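Local structure of oxidized polyvinyl alcohol hydrolase (Sphingopyxis, 3WLA) at residues A[236-241]-A[331-336]; A[230-235]-A[272-277]. The protein hydrolyses beta-diketones such as 4,6-nonanedione and cleaves oxidized polyvinyl alcohol in the second step of polyvinyl alcohol degradation. All coordinates share one frame; numbering follows the deposited sequence.

How the interactions relate
Both interactions use strand 232-238. Interaction 2 pairs its first half with strand 274-280, its neighbour in the central sheet, and interaction 1 takes up its C-terminal end, where the chain leaves the sheet and meets the tail 331-336. Their centres lie 18 Å apart, yet they touch: Thr-236 N lies 2.8 Å from Val-277 O, continuing the strand pairing, and Thr-236 OG1 lies 2.7 Å from His-276 NE2, both probable hydrogen bonds. The side chain of Ser-265, assigned to a charge relay by similarity, is about 3 Å from those of both Phe-331 and His-276. The side chain of Ser-162, the probable nucleophile, is about 12 Å from that of Trp-238.

Interaction 1: residues A[236-241]-A[331-336]; sequences TVWGGE and FTDHYK
Trp-238 lays one face of its indole over the imidazole of His-334, the two ring planes inclined at 37° and the six-membered ring centred 3.9 Å from the imidazole. Chi1 of 173° sets its CG anti to the backbone N, and CG meets His-334 NE2 at 3.5 Å. Phe-331 CB lies over the other face of the imidazole, offset toward its rim, so the ring is held between the indole and that methylene. Its rotation is fixed by polar bonds: ND1 donates in the ring plane to Asp-333 OD1 at 2.6 Å, while NE2 pairs with Thr-261. Asp-333 OD2 is bonded to Ser-280. In the alpha/beta-hydrolase fold the turn after this strand commonly carries the catalytic acid; here Gly-239 N bonds Asp-243, probably that acid, and Gly-240 N sits 3.4 Å above the centre of the indole's opposite face, with backbone angles suited to glycine. An alanine in place of Trp-238 would probably open a gap between the imidazole and Gly-240. Phe-331 CZ is 4.1 Å from Trp-238 CB, and the edge of the phenyl ring receives Thr-236 CG2, which reaches CE2 at 3.6 Å. A beta-branched threonine suits this place, offering a methyl to the ring while its hydroxyl bonds His-276.

Interaction 2: residues A[230-235]-A[272-277]; sequences DPMVVI and SNVVHV
Strands 232-235 and 274-277 run parallel, their axes 4.6 Å apart and 13° from aligned, joined by three backbone hydrogen bonds. Val-275 N donates to Met-232 O at 2.8 Å, Val-234 N to Val-275 O, and Val-277 N to Val-234 O. Pro-231, which has no N-H to give, lies beside Asn-273, whose ND2 packs against its CG at 3.5 Å while bonding Leu-229 O. On one face Val-233 CG2 lies beside Val-275 CG1 at 4.1 Å and Ile-235 CG1 beside Val-277 CB at 4.0 Å; compact beta-branched residues suit extended strands, and Met-303 of helix 292-304 packs on Val-233 and Ile-235. The other face carries Met-232, Val-274, Val-234 and His-276. Methionine's chain bends at chi3, its CE meeting Val-274 CG2 at 4.0 Å. His-276 crosses Val-234 obliquely, its CD2 4.0 Å from Val-234 CG1. A histidine fits this buried spot because both ring nitrogens find partners, ND1 with Gly-329 O and NE2 with Thr-236. Phe-268 of helix 257-269 packs on Val-234 and His-276; that helix links the two strands, making the beta-alpha-beta crossover characteristic of the alpha/beta-hydrolase fold.

Interaction 1: residues A[236-241]-A[331-336]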
ATOM      1  N   THR A 236      -9.068   1.980  -2.444  1.00 24.57           N
ATOM      2  CA  THR A 236      -8.325   1.381  -3.569  1.00 25.22           C
ATOM      3  C   THR A 236      -8.439   2.372  -4.703  1.00 26.15           C
ATOM      4  O   THR A 236      -9.532   2.889  -4.959  1.00 25.95           O
ATOM      5  CB  THR A 236      -8.937   0.032  -4.022  1.00 24.42           C
ATOM      6  OG1 THR A 236      -8.744  -0.934  -3.001  1.00 28.08           O
ATOM      7  CG2 THR A 236      -8.222  -0.486  -5.272  1.00 26.32           C
ATOM      8  N   VAL A 237      -7.320   2.668  -5.374  1.00 24.73           N
ATOM      9  CA  VAL A 237      -7.377   3.624  -6.463  1.00 22.28           C
ATOM     10  C   VAL A 237      -6.925   2.944  -7.772  1.00 22.92           C
ATOM     11  O   VAL A 237      -5.882   2.282  -7.812  1.00 22.98           O
ATOM     12  CB  VAL A 237      -6.495   4.873  -6.162  1.00 22.12           C
ATOM     13  CG1 VAL A 237      -6.458   5.782  -7.342  1.00 19.08           C
ATOM     14  CG2 VAL A 237      -6.997   5.620  -4.929  1.00 21.86           C
ATOM     15  N   TRP A 238      -7.743   3.086  -8.830  1.00 21.89           N
ATOM     16  CA  TRP A 238      -7.461   2.569 -10.156  1.00 20.77           C
ATOM     17  C   TRP A 238      -7.270   3.790 -11.064  1.00 22.38           C
ATOM     18  O   TRP A 238      -8.066   4.751 -10.995  1.00 24.40           O
ATOM     19  CB  TRP A 238      -8.657   1.768 -10.676  1.00 23.93           C
ATOM     20  CG  TRP A 238      -8.546   1.326 -12.092  1.00 22.63           C
ATOM     21  CD1 TRP A 238      -7.578   0.521 -12.640  1.00 24.27           C
ATOM     22  CD2 TRP A 238      -9.549   1.498 -13.111  1.00 23.74           C
ATOM     23  NE1 TRP A 238      -7.934   0.159 -13.936  1.00 22.24           N
ATOM     24  CE2 TRP A 238      -9.130   0.744 -14.246  1.00 22.78           C
ATOM     25  CE3 TRP A 238     -10.767   2.207 -13.163  1.00 24.79           C
ATOM     26  CZ2 TRP A 238      -9.882   0.667 -15.426  1.00 24.87           C
ATOM     27  CZ3 TRP A 238     -11.528   2.138 -14.334  1.00 25.57           C
ATOM     28  CH2 TRP A 238     -11.076   1.366 -15.454  1.00 24.81           C
ATOM     29  N   GLY A 239      -6.270   3.759 -11.944  1.00 22.97           N
ATOM     30  CA  GLY A 239      -6.016   4.942 -12.794  1.00 24.35           C
ATOM     31  C   GLY A 239      -6.681   4.932 -14.175  1.00 25.47           C
ATOM     32  O   GLY A 239      -6.282   5.693 -15.073  1.00 26.69           O
ATOM     33  N   GLY A 240      -7.649   4.032 -14.369  1.00 25.87           N
ATOM     34  CA  GLY A 240      -8.354   3.971 -15.670  1.00 27.31           C
ATOM     35  C   GLY A 240      -7.774   3.064 -16.751  1.00 27.18           C
ATOM     36  O   GLY A 240      -6.942   2.196 -16.500  1.00 26.90           O
ATOM     37  N   GLU A 241      -8.237   3.243 -17.975  1.00 29.53           N
ATOM     38  CA  GLU A 241      -7.826   2.387 -19.087  1.00 32.50           C
ATOM     39  C   GLU A 241      -6.350   2.203 -19.269  1.00 31.42           C
ATOM     40  O   GLU A 241      -5.914   1.121 -19.596  1.00 32.95           O
ATOM     41  CB  GLU A 241      -8.380   2.919 -20.417  1.00 37.50           C
ATOM     42  CG  GLU A 241      -9.514   2.085 -20.958  1.00 43.89           C
ATOM     43  CD  GLU A 241     -10.706   2.163 -20.031  1.00 48.13           C
ATOM     44  OE1 GLU A 241     -10.893   3.290 -19.496  1.00 52.26           O
ATOM     45  OE2 GLU A 241     -11.440   1.145 -19.846  1.00 50.31           O
ATOM     46  N   PHE A 331     -15.581  -2.230  -7.060  1.00 27.19           N
ATOM     47  CA  PHE A 331     -15.696  -1.468  -8.298  1.00 26.32           C
ATOM     48  C   PHE A 331     -16.858  -2.043  -9.164  1.00 27.81           C
ATOM     49  O   PHE A 331     -17.022  -3.253  -9.264  1.00 27.27           O
ATOM     50  CB  PHE A 331     -14.396  -1.551  -9.116  1.00 26.83           C
ATOM     51  CG  PHE A 331     -13.295  -0.672  -8.584  1.00 26.30           C
ATOM     52  CD1 PHE A 331     -13.304   0.680  -8.802  1.00 27.31           C
ATOM     53  CD2 PHE A 331     -12.239  -1.225  -7.849  1.00 27.89           C
ATOM     54  CE1 PHE A 331     -12.265   1.498  -8.300  1.00 26.55           C
ATOM     55  CE2 PHE A 331     -11.207  -0.439  -7.343  1.00 26.90           C
ATOM     56  CZ  PHE A 331     -11.211   0.939  -7.567  1.00 24.72           C
ATOM     57  N   THR A 332     -17.630  -1.158  -9.785  1.00 28.71           N
ATOM     58  CA  THR A 332     -18.707  -1.582 -10.683  1.00 31.76           C
ATOM     59  C   THR A 332     -18.367  -1.037 -12.067  1.00 32.03           C
ATOM     60  O   THR A 332     -18.991  -1.423 -13.072  1.00 31.63           O
ATOM     61  CB  THR A 332     -20.080  -1.042 -10.237  1.00 30.65           C
ATOM     62  OG1 THR A 332     -20.065   0.387 -10.250  1.00 30.13           O
ATOM     63  CG2 THR A 332     -20.400  -1.525  -8.824  1.00 33.33           C
ATOM     64  N   ASP A 333     -17.316  -0.201 -12.137  1.00 30.93           N
ATOM     65  CA  ASP A 333     -16.913   0.363 -13.422  1.00 29.73           C
ATOM     66  C   ASP A 333     -15.763  -0.304 -14.201  1.00 30.62           C
ATOM     67  O   ASP A 333     -15.344   0.220 -15.242  1.00 31.65           O
ATOM     68  CB  ASP A 333     -16.622   1.843 -13.268  1.00 30.17           C
ATOM     69  CG  ASP A 333     -15.254   2.115 -12.561  1.00 28.79           C
ATOM     70  OD1 ASP A 333     -14.624   1.142 -12.087  1.00 26.38           O
ATOM     71  OD2 ASP A 333     -14.872   3.306 -12.483  1.00 28.96           O
ATOM     72  N   HIS A 334     -15.247  -1.441 -13.738  1.00 31.27           N
ATOM     73  CA  HIS A 334     -14.163  -2.127 -14.433  1.00 31.08           C
ATOM     74  C   HIS A 334     -14.638  -3.110 -15.523  1.00 35.25           C
ATOM     75  O   HIS A 334     -14.013  -3.212 -16.599  1.00 32.20           O
ATOM     76  CB  HIS A 334     -13.283  -2.885 -13.435  1.00 31.83           C
ATOM     77  CG  HIS A 334     -12.436  -1.998 -12.557  1.00 27.49           C
ATOM     78  ND1 HIS A 334     -12.810  -0.720 -12.208  1.00 27.55           N
ATOM     79  CD2 HIS A 334     -11.235  -2.213 -11.965  1.00 27.96           C
ATOM     80  CE1 HIS A 334     -11.874  -0.178 -11.442  1.00 25.62           C
ATOM     81  NE2 HIS A 334     -10.911  -1.067 -11.276  1.00 24.60           N
ATOM     82  N   TYR A 335     -15.720  -3.853 -15.238  1.00 37.28           N
ATOM     83  CA  TYR A 335     -16.259  -4.816 -16.210  1.00 38.99           C
ATOM     84  C   TYR A 335     -17.761  -4.598 -16.546  1.00 42.16           C
ATOM     85  O   TYR A 335     -18.530  -4.022 -15.756  1.00 41.35           O
ATOM     86  CB  TYR A 335     -16.028  -6.238 -15.708  1.00 35.68           C
ATOM     87  CG  TYR A 335     -14.555  -6.555 -15.473  1.00 36.72           C
ATOM     88  CD1 TYR A 335     -13.765  -7.117 -16.491  1.00 33.04           C
ATOM     89  CD2 TYR A 335     -13.945  -6.274 -14.242  1.00 32.09           C
ATOM     90  CE1 TYR A 335     -12.394  -7.401 -16.300  1.00 33.27           C
ATOM     91  CE2 TYR A 335     -12.568  -6.556 -14.051  1.00 34.61           C
ATOM     92  CZ  TYR A 335     -11.811  -7.118 -15.085  1.00 32.47           C
ATOM     93  OH  TYR A 335     -10.480  -7.393 -14.902  1.00 31.60           O
ATOM     94  N   LYS A 336     -18.130  -4.998 -17.763  1.00 45.79           N
ATOM     95  CA  LYS A 336     -19.519  -4.937 -18.244  1.00 49.67           C
ATOM     96  C   LYS A 336     -19.869  -6.392 -18.637  1.00 51.81           C
ATOM     97  O   LYS A 336     -18.930  -7.253 -18.720  1.00 52.03           O
ATOM     98  CB  LYS A 336     -19.663  -4.043 -19.481  1.00 48.68           C
ATOM     99  CG  LYS A 336     -19.015  -2.672 -19.353  1.00 52.02           C
ATOM    100  CD  LYS A 336     -19.033  -1.859 -20.699  1.00 50.86           C
ATOM    101  CE  LYS A 336     -20.457  -1.400 -21.113  1.00 50.66           C
ATOM    102  NZ  LYS A 336     -20.498  -0.537 -22.350  1.00 48.92           N
ATOM    103  OXT LYS A 336     -21.078  -6.655 -18.880  1.00 54.53           O
TER

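Interaction 2: residues A[230-235]-A[272-277]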
ATOM      1  N   ASP A 230      -9.096  -7.303  11.347  1.00 32.48           N
ATOM      2  CA  ASP A 230      -9.326  -6.283  12.358  1.00 34.37           C
ATOM      3  C   ASP A 230      -9.993  -5.115  11.574  1.00 35.41           C
ATOM      4  O   ASP A 230      -9.794  -5.020  10.356  1.00 36.61           O
ATOM      5  CB  ASP A 230      -7.980  -5.843  12.895  1.00 36.24           C
ATOM      6  CG  ASP A 230      -8.033  -5.470  14.367  1.00 40.80           C
ATOM      7  OD1 ASP A 230      -8.427  -6.358  15.154  1.00 40.74           O
ATOM      8  OD2 ASP A 230      -7.678  -4.300  14.727  1.00 41.92           O
ATOM      9  N   PRO A 231     -10.748  -4.206  12.249  1.00 34.13           N
ATOM     10  CA  PRO A 231     -11.441  -3.062  11.620  1.00 32.56           C
ATOM     11  C   PRO A 231     -10.494  -2.103  10.892  1.00 30.65           C
ATOM     12  O   PRO A 231      -9.438  -1.711  11.437  1.00 27.33           O
ATOM     13  CB  PRO A 231     -12.138  -2.384  12.799  1.00 32.37           C
ATOM     14  CG  PRO A 231     -12.363  -3.479  13.709  1.00 33.71           C
ATOM     15  CD  PRO A 231     -11.017  -4.184  13.696  1.00 34.69           C
ATOM     16  N   MET A 232     -10.893  -1.727   9.677  1.00 28.63           N
ATOM     17  CA  MET A 232     -10.088  -0.828   8.829  1.00 28.70           C
ATOM     18  C   MET A 232     -10.917  -0.118   7.795  1.00 27.91           C
ATOM     19  O   MET A 232     -12.070  -0.508   7.522  1.00 28.89           O
ATOM     20  CB  MET A 232      -9.017  -1.605   8.023  1.00 26.30           C
ATOM     21  CG  MET A 232      -7.847  -2.208   8.776  1.00 24.41           C
ATOM     22  SD  MET A 232      -6.670  -3.057   7.681  1.00 26.94           S
ATOM     23  CE  MET A 232      -7.670  -4.389   6.859  1.00 24.97           C
ATOM     24  N   VAL A 233     -10.311   0.923   7.209  1.00 25.97           N
ATOM     25  CA  VAL A 233     -10.908   1.646   6.080  1.00 26.59           C
ATOM     26  C   VAL A 233      -9.834   1.549   4.944  1.00 27.22           C
ATOM     27  O   VAL A 233      -8.627   1.793   5.163  1.00 24.45           O
ATOM     28  CB  VAL A 233     -11.241   3.123   6.427  1.00 25.52           C
ATOM     29  CG1 VAL A 233     -10.100   3.791   7.014  1.00 27.42           C
ATOM     30  CG2 VAL A 233     -11.717   3.850   5.211  1.00 26.33           C
ATOM     31  N   VAL A 234     -10.264   1.137   3.763  1.00 24.48           N
ATOM     32  CA  VAL A 234      -9.333   0.966   2.633  1.00 25.41           C
ATOM     33  C   VAL A 234      -9.826   1.687   1.389  1.00 25.47           C
ATOM     34  O   VAL A 234     -10.997   1.504   0.960  1.00 25.29           O
ATOM     35  CB  VAL A 234      -9.145  -0.534   2.339  1.00 25.43           C
ATOM     36  CG1 VAL A 234      -8.172  -0.754   1.105  1.00 27.50           C
ATOM     37  CG2 VAL A 234      -8.613  -1.229   3.589  1.00 26.05           C
ATOM     38  N   ILE A 235      -8.966   2.544   0.826  1.00 24.42           N
ATOM     39  CA  ILE A 235      -9.303   3.274  -0.389  1.00 24.37           C
ATOM     40  C   ILE A 235      -8.451   2.703  -1.511  1.00 25.31           C
ATOM     41  O   ILE A 235      -7.233   2.908  -1.531  1.00 26.03           O
ATOM     42  CB  ILE A 235      -9.017   4.788  -0.241  1.00 24.45           C
ATOM     43  CG1 ILE A 235      -9.902   5.379   0.866  1.00 24.94           C
ATOM     44  CG2 ILE A 235      -9.243   5.488  -1.555  1.00 25.34           C
ATOM     45  CD1 ILE A 235      -9.576   6.765   1.228  1.00 24.20           C
ATOM     46  N   SER A 272     -17.022  -7.654   6.435  1.00 37.35           N
ATOM     47  CA  SER A 272     -17.952  -6.762   7.101  1.00 38.63           C
ATOM     48  C   SER A 272     -17.420  -5.659   7.983  1.00 37.88           C
ATOM     49  O   SER A 272     -17.993  -4.581   7.961  1.00 38.31           O
ATOM     50  CB  SER A 272     -19.020  -7.549   7.903  1.00 40.24           C
ATOM     51  OG  SER A 272     -18.489  -8.709   8.535  1.00 40.48           O
ATOM     52  N   ASN A 273     -16.356  -5.898   8.749  1.00 36.96           N
ATOM     53  CA  ASN A 273     -15.870  -4.835   9.630  1.00 36.20           C
ATOM     54  C   ASN A 273     -14.848  -3.913   8.955  1.00 35.95           C
ATOM     55  O   ASN A 273     -14.246  -3.060   9.619  1.00 36.26           O
ATOM     56  CB  ASN A 273     -15.328  -5.407  10.951  1.00 36.40           C
ATOM     57  CG  ASN A 273     -14.074  -6.224  10.763  1.00 36.98           C
ATOM     58  OD1 ASN A 273     -13.874  -6.839   9.699  1.00 37.24           O
ATOM     59  ND2 ASN A 273     -13.227  -6.270  11.801  1.00 35.80           N
ATOM     60  N   VAL A 274     -14.677  -4.080   7.639  1.00 34.78           N
ATOM     61  CA  VAL A 274     -13.773  -3.219   6.856  1.00 34.37           C
ATOM     62  C   VAL A 274     -14.567  -2.333   5.862  1.00 33.75           C
ATOM     63  O   VAL A 274     -15.406  -2.821   5.103  1.00 36.48           O
ATOM     64  CB  VAL A 274     -12.724  -4.045   6.054  1.00 33.58           C
ATOM     65  CG1 VAL A 274     -11.986  -3.121   5.064  1.00 34.56           C
ATOM     66  CG2 VAL A 274     -11.696  -4.677   6.984  1.00 32.69           C
ATOM     67  N   VAL A 275     -14.348  -1.033   5.900  1.00 30.17           N
ATOM     68  CA  VAL A 275     -14.986  -0.144   4.962  1.00 28.89           C
ATOM     69  C   VAL A 275     -14.018  -0.071   3.747  1.00 30.24           C
ATOM     70  O   VAL A 275     -12.785   0.121   3.912  1.00 28.23           O
ATOM     71  CB  VAL A 275     -15.170   1.264   5.576  1.00 30.03           C
ATOM     72  CG1 VAL A 275     -15.492   2.293   4.511  1.00 29.83           C
ATOM     73  CG2 VAL A 275     -16.294   1.231   6.580  1.00 31.75           C
ATOM     74  N   HIS A 276     -14.556  -0.298   2.551  1.00 28.51           N
ATOM     75  CA  HIS A 276     -13.760  -0.219   1.316  1.00 28.95           C
ATOM     76  C   HIS A 276     -14.333   0.868   0.455  1.00 27.79           C
ATOM     77  O   HIS A 276     -15.561   0.997   0.338  1.00 29.26           O
ATOM     78  CB  HIS A 276     -13.770  -1.563   0.538  1.00 30.02           C
ATOM     79  CG  HIS A 276     -12.908  -1.524  -0.692  1.00 28.93           C
ATOM     80  ND1 HIS A 276     -13.402  -1.165  -1.928  1.00 26.64           N
ATOM     81  CD2 HIS A 276     -11.559  -1.596  -0.830  1.00 26.59           C
ATOM     82  CE1 HIS A 276     -12.387  -1.003  -2.772  1.00 29.11           C
ATOM     83  NE2 HIS A 276     -11.259  -1.251  -2.126  1.00 25.12           N
ATOM     84  N   VAL A 277     -13.455   1.690  -0.121  1.00 27.54           N
ATOM     85  CA  VAL A 277     -13.845   2.769  -1.002  1.00 26.02           C
ATOM     86  C   VAL A 277     -13.123   2.513  -2.335  1.00 27.34           C
ATOM     87  O   VAL A 277     -11.886   2.317  -2.376  1.00 24.04           O
ATOM     88  CB  VAL A 277     -13.453   4.164  -0.439  1.00 27.47           C
ATOM     89  CG1 VAL A 277     -13.817   5.285  -1.452  1.00 27.86           C
ATOM     90  CG2 VAL A 277     -14.180   4.437   0.863  1.00 29.00           C
TER